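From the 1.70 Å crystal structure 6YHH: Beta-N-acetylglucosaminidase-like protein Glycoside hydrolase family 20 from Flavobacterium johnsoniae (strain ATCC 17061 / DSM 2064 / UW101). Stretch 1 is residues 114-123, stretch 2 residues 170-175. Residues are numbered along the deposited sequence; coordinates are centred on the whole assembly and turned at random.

Stretch 1 (114-123) LHGLETLLQL
Stretch 2, residues 170-175: LAAMKM

Stretch 1 is helical from Leu114 on and continues a helix that begins earlier in the chain. Stretch 2 is the end of another helix, 170-172, followed by a turn. Met173 leaves helical geometry at phi/psi -101/10, Lys174 takes the left-handed values 62/27, and Met175 is extended at -86/142. The turn is tied back by Lys174 N to Ala171 O, 3.0 Å, and by Met175 N to Leu170 O, 2.8 Å. The CA atoms of His115 and Lys174 lie 5.9 Å apart, and those of Glu118 and Ala172 5.7 Å. Together the stretches bury 358 Å².

Leu114 makes no contact with stretch 2; its rotamer is m, t. His115 is the first residue to touch. Its chi1 is m and its chi2 -36°, and its CA-to-CB bond points sideways. ND1 of His115 lies 3.7 Å from CG of Lys174, with the ring oblique to that carbon. Water 1 links the same ND1, at 2.7 Å, to Ala171 O, at 2.8 Å, and donates to the carbonyl. His115 O is 3.4 Å from Lys174 CE, so the end of the lysine chain packs against this carbonyl.

Gly116 and Leu117 (m, t) do not reach stretch 2. The CA-to-CB bond of Glu118 points toward stretch 2, with chi1 m, chi2 m and chi3 -16°. Chi1 sets Glu118 CG 3.5 Å from Ala171 O; the further turns at chi2 and chi3 bring Glu118 OE1 3.4 Å from Ala172 CA. The same OE1 is 3.8 Å from Ala172 CB. The small methyl of Ala172 suits this close approach. Both carboxylate oxygens are hydrogen-bonded elsewhere in the structure, which satisfies the buried acid.

Thr119 has chi1 m, and its CA-to-CB bond points sideways. Lys174 NZ donates to Thr119 OG1 at 2.9 Å, the one direct hydrogen bond between the stretches. Lys174 reaches it with chi1 m, chi2 t and chi3 t, then a bend at chi4 to 82°. Its long aliphatic part covers the distance past His115 and leaves the amine at the hydroxyl. Lys174 is buried and has 102 Å² covered by stretch 1, the largest share of any residue here.

Leu120 (t, p) and Leu121 (m, t) are buried but out of reach of stretch 2. The CA-to-CB bond of Gln122 points toward it, with chi1 m, chi2 t and chi3 -20°. Its NE2 is 4.3 Å from Ala172 O, and water 2, set to one side of the line between them, bridges the two. Gln122 NE2 donates to this water at 2.9 Å, and the water donates to Ala172 O at 2.9 Å. Leu123 makes no contact.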

# COMPACT_ATOMS: atom_id res chain seq x y z
N LEU A 114 -25.37 -3.02 -5.80
CA LEU A 114 -23.99 -2.72 -5.36
C LEU A 114 -23.98 -1.50 -4.44
O LEU A 114 -23.31 -1.48 -3.43
CB LEU A 114 -23.06 -2.51 -6.53
CG LEU A 114 -22.76 -3.76 -7.32
CD1 LEU A 114 -21.92 -3.42 -8.51
CD2 LEU A 114 -22.10 -4.84 -6.49
N HIS A 115 -24.74 -0.48 -4.78
CA HIS A 115 -24.84 0.68 -3.94
C HIS A 115 -25.45 0.32 -2.59
O HIS A 115 -25.04 0.79 -1.50
CB HIS A 115 -25.70 1.81 -4.60
CG HIS A 115 -25.14 2.39 -5.87
ND1 HIS A 115 -23.77 2.59 -6.10
CD2 HIS A 115 -25.77 2.85 -6.97
CE1 HIS A 115 -23.61 3.14 -7.29
NE2 HIS A 115 -24.82 3.33 -7.82
N GLY A 116 -26.51 -0.49 -2.63
CA GLY A 116 -27.16 -0.83 -1.38
C GLY A 116 -26.31 -1.59 -0.44
O GLY A 116 -26.47 -1.47 0.79
N LEU A 117 -25.38 -2.41 -0.97
CA LEU A 117 -24.46 -3.08 -0.10
C LEU A 117 -23.56 -2.09 0.68
O LEU A 117 -23.24 -2.30 1.85
CB LEU A 117 -23.58 -4.03 -0.90
CG LEU A 117 -24.26 -5.26 -1.54
CD1 LEU A 117 -23.23 -5.91 -2.47
CD2 LEU A 117 -24.84 -6.12 -0.46
N GLU A 118 -23.22 -0.97 0.04
CA GLU A 118 -22.43 0.07 0.72
C GLU A 118 -23.22 0.75 1.81
O GLU A 118 -22.71 1.00 2.88
CB GLU A 118 -21.92 1.11 -0.25
CG GLU A 118 -21.00 0.50 -1.32
CD GLU A 118 -19.70 -0.08 -0.78
OE1 GLU A 118 -19.30 0.21 0.38
OE2 GLU A 118 -19.04 -0.79 -1.62
N THR A 119 -24.49 1.01 1.56
CA THR A 119 -25.34 1.57 2.59
C THR A 119 -25.46 0.63 3.76
O THR A 119 -25.45 1.07 4.94
CB THR A 119 -26.74 1.93 2.03
OG1 THR A 119 -26.56 2.73 0.89
CG2 THR A 119 -27.56 2.65 3.05
N LEU A 120 -25.71 -0.65 3.46
CA LEU A 120 -25.79 -1.70 4.51
C LEU A 120 -24.54 -1.72 5.41
O LEU A 120 -24.64 -1.77 6.64
CB LEU A 120 -26.13 -3.08 3.91
CG LEU A 120 -26.41 -4.16 4.94
CD1 LEU A 120 -27.38 -3.82 6.04
CD2 LEU A 120 -26.76 -5.43 4.22
N LEU A 121 -23.35 -1.68 4.83
CA LEU A 121 -22.13 -1.60 5.66
C LEU A 121 -22.15 -0.41 6.57
O LEU A 121 -21.71 -0.49 7.73
CB LEU A 121 -20.92 -1.59 4.76
CG LEU A 121 -20.61 -2.92 4.09
CD1 LEU A 121 -19.55 -2.75 3.01
CD2 LEU A 121 -20.20 -3.97 5.14
N GLN A 122 -22.65 0.72 6.05
CA GLN A 122 -22.69 1.94 6.89
C GLN A 122 -23.71 1.89 7.95
O GLN A 122 -23.54 2.59 8.98
CB GLN A 122 -22.91 3.15 6.00
CG GLN A 122 -21.73 3.46 5.08
CD GLN A 122 -21.98 4.71 4.23
OE1 GLN A 122 -23.12 5.15 4.05
NE2 GLN A 122 -20.90 5.27 3.65
N LEU A 123 -24.69 1.00 7.80
CA LEU A 123 -25.70 0.87 8.83
C LEU A 123 -25.29 0.03 10.01
O LEU A 123 -25.95 0.03 11.07
CB LEU A 123 -26.98 0.23 8.25
CG LEU A 123 -28.14 0.98 7.67
CD1 LEU A 123 -29.26 -0.08 7.41
CD2 LEU A 123 -28.65 2.12 8.59
N LEU A 170 -14.30 4.81 -4.61
CA LEU A 170 -15.38 5.44 -5.43
C LEU A 170 -16.68 4.61 -5.25
O LEU A 170 -17.70 5.15 -4.90
CB LEU A 170 -15.05 5.52 -6.92
CG LEU A 170 -14.01 6.58 -7.30
CD1 LEU A 170 -13.95 6.68 -8.82
CD2 LEU A 170 -14.05 7.90 -6.67
N ALA A 171 -16.55 3.30 -5.38
CA ALA A 171 -17.76 2.48 -5.16
C ALA A 171 -18.31 2.61 -3.78
O ALA A 171 -19.51 2.64 -3.59
CB ALA A 171 -17.53 1.02 -5.58
N ALA A 172 -17.44 2.65 -2.78
CA ALA A 172 -17.86 2.78 -1.41
C ALA A 172 -18.66 4.02 -1.16
O ALA A 172 -19.56 4.06 -0.27
CB ALA A 172 -16.62 2.76 -0.52
N MET A 173 -18.37 5.05 -1.96
CA MET A 173 -19.06 6.37 -1.85
C MET A 173 -20.14 6.53 -2.93
O MET A 173 -20.62 7.65 -3.15
CB MET A 173 -18.06 7.48 -1.96
CG MET A 173 -16.99 7.48 -0.84
SD MET A 173 -17.63 7.21 0.84
CE MET A 173 -18.87 8.55 0.80
N LYS A 174 -20.47 5.47 -3.65
CA LYS A 174 -21.46 5.50 -4.74
C LYS A 174 -21.11 6.40 -5.89
O LYS A 174 -21.98 6.94 -6.58
CB LYS A 174 -22.85 5.80 -4.20
CG LYS A 174 -23.30 4.84 -3.17
CD LYS A 174 -24.78 5.06 -2.79
CE LYS A 174 -25.24 4.14 -1.67
NZ LYS A 174 -24.83 4.67 -0.34
N MET A 175 -19.79 6.62 -6.10
CA MET A 175 -19.32 7.36 -7.25
C MET A 175 -19.14 6.43 -8.45
O MET A 175 -18.75 5.28 -8.26
CB MET A 175 -18.02 8.10 -6.91
CG MET A 175 -18.27 9.10 -5.84
SD MET A 175 -16.69 9.89 -5.29
CE MET A 175 -16.23 10.86 -6.75
O HOH W 1 -21.57 1.38 -5.01
O HOH W 2 -18.52 3.98 2.48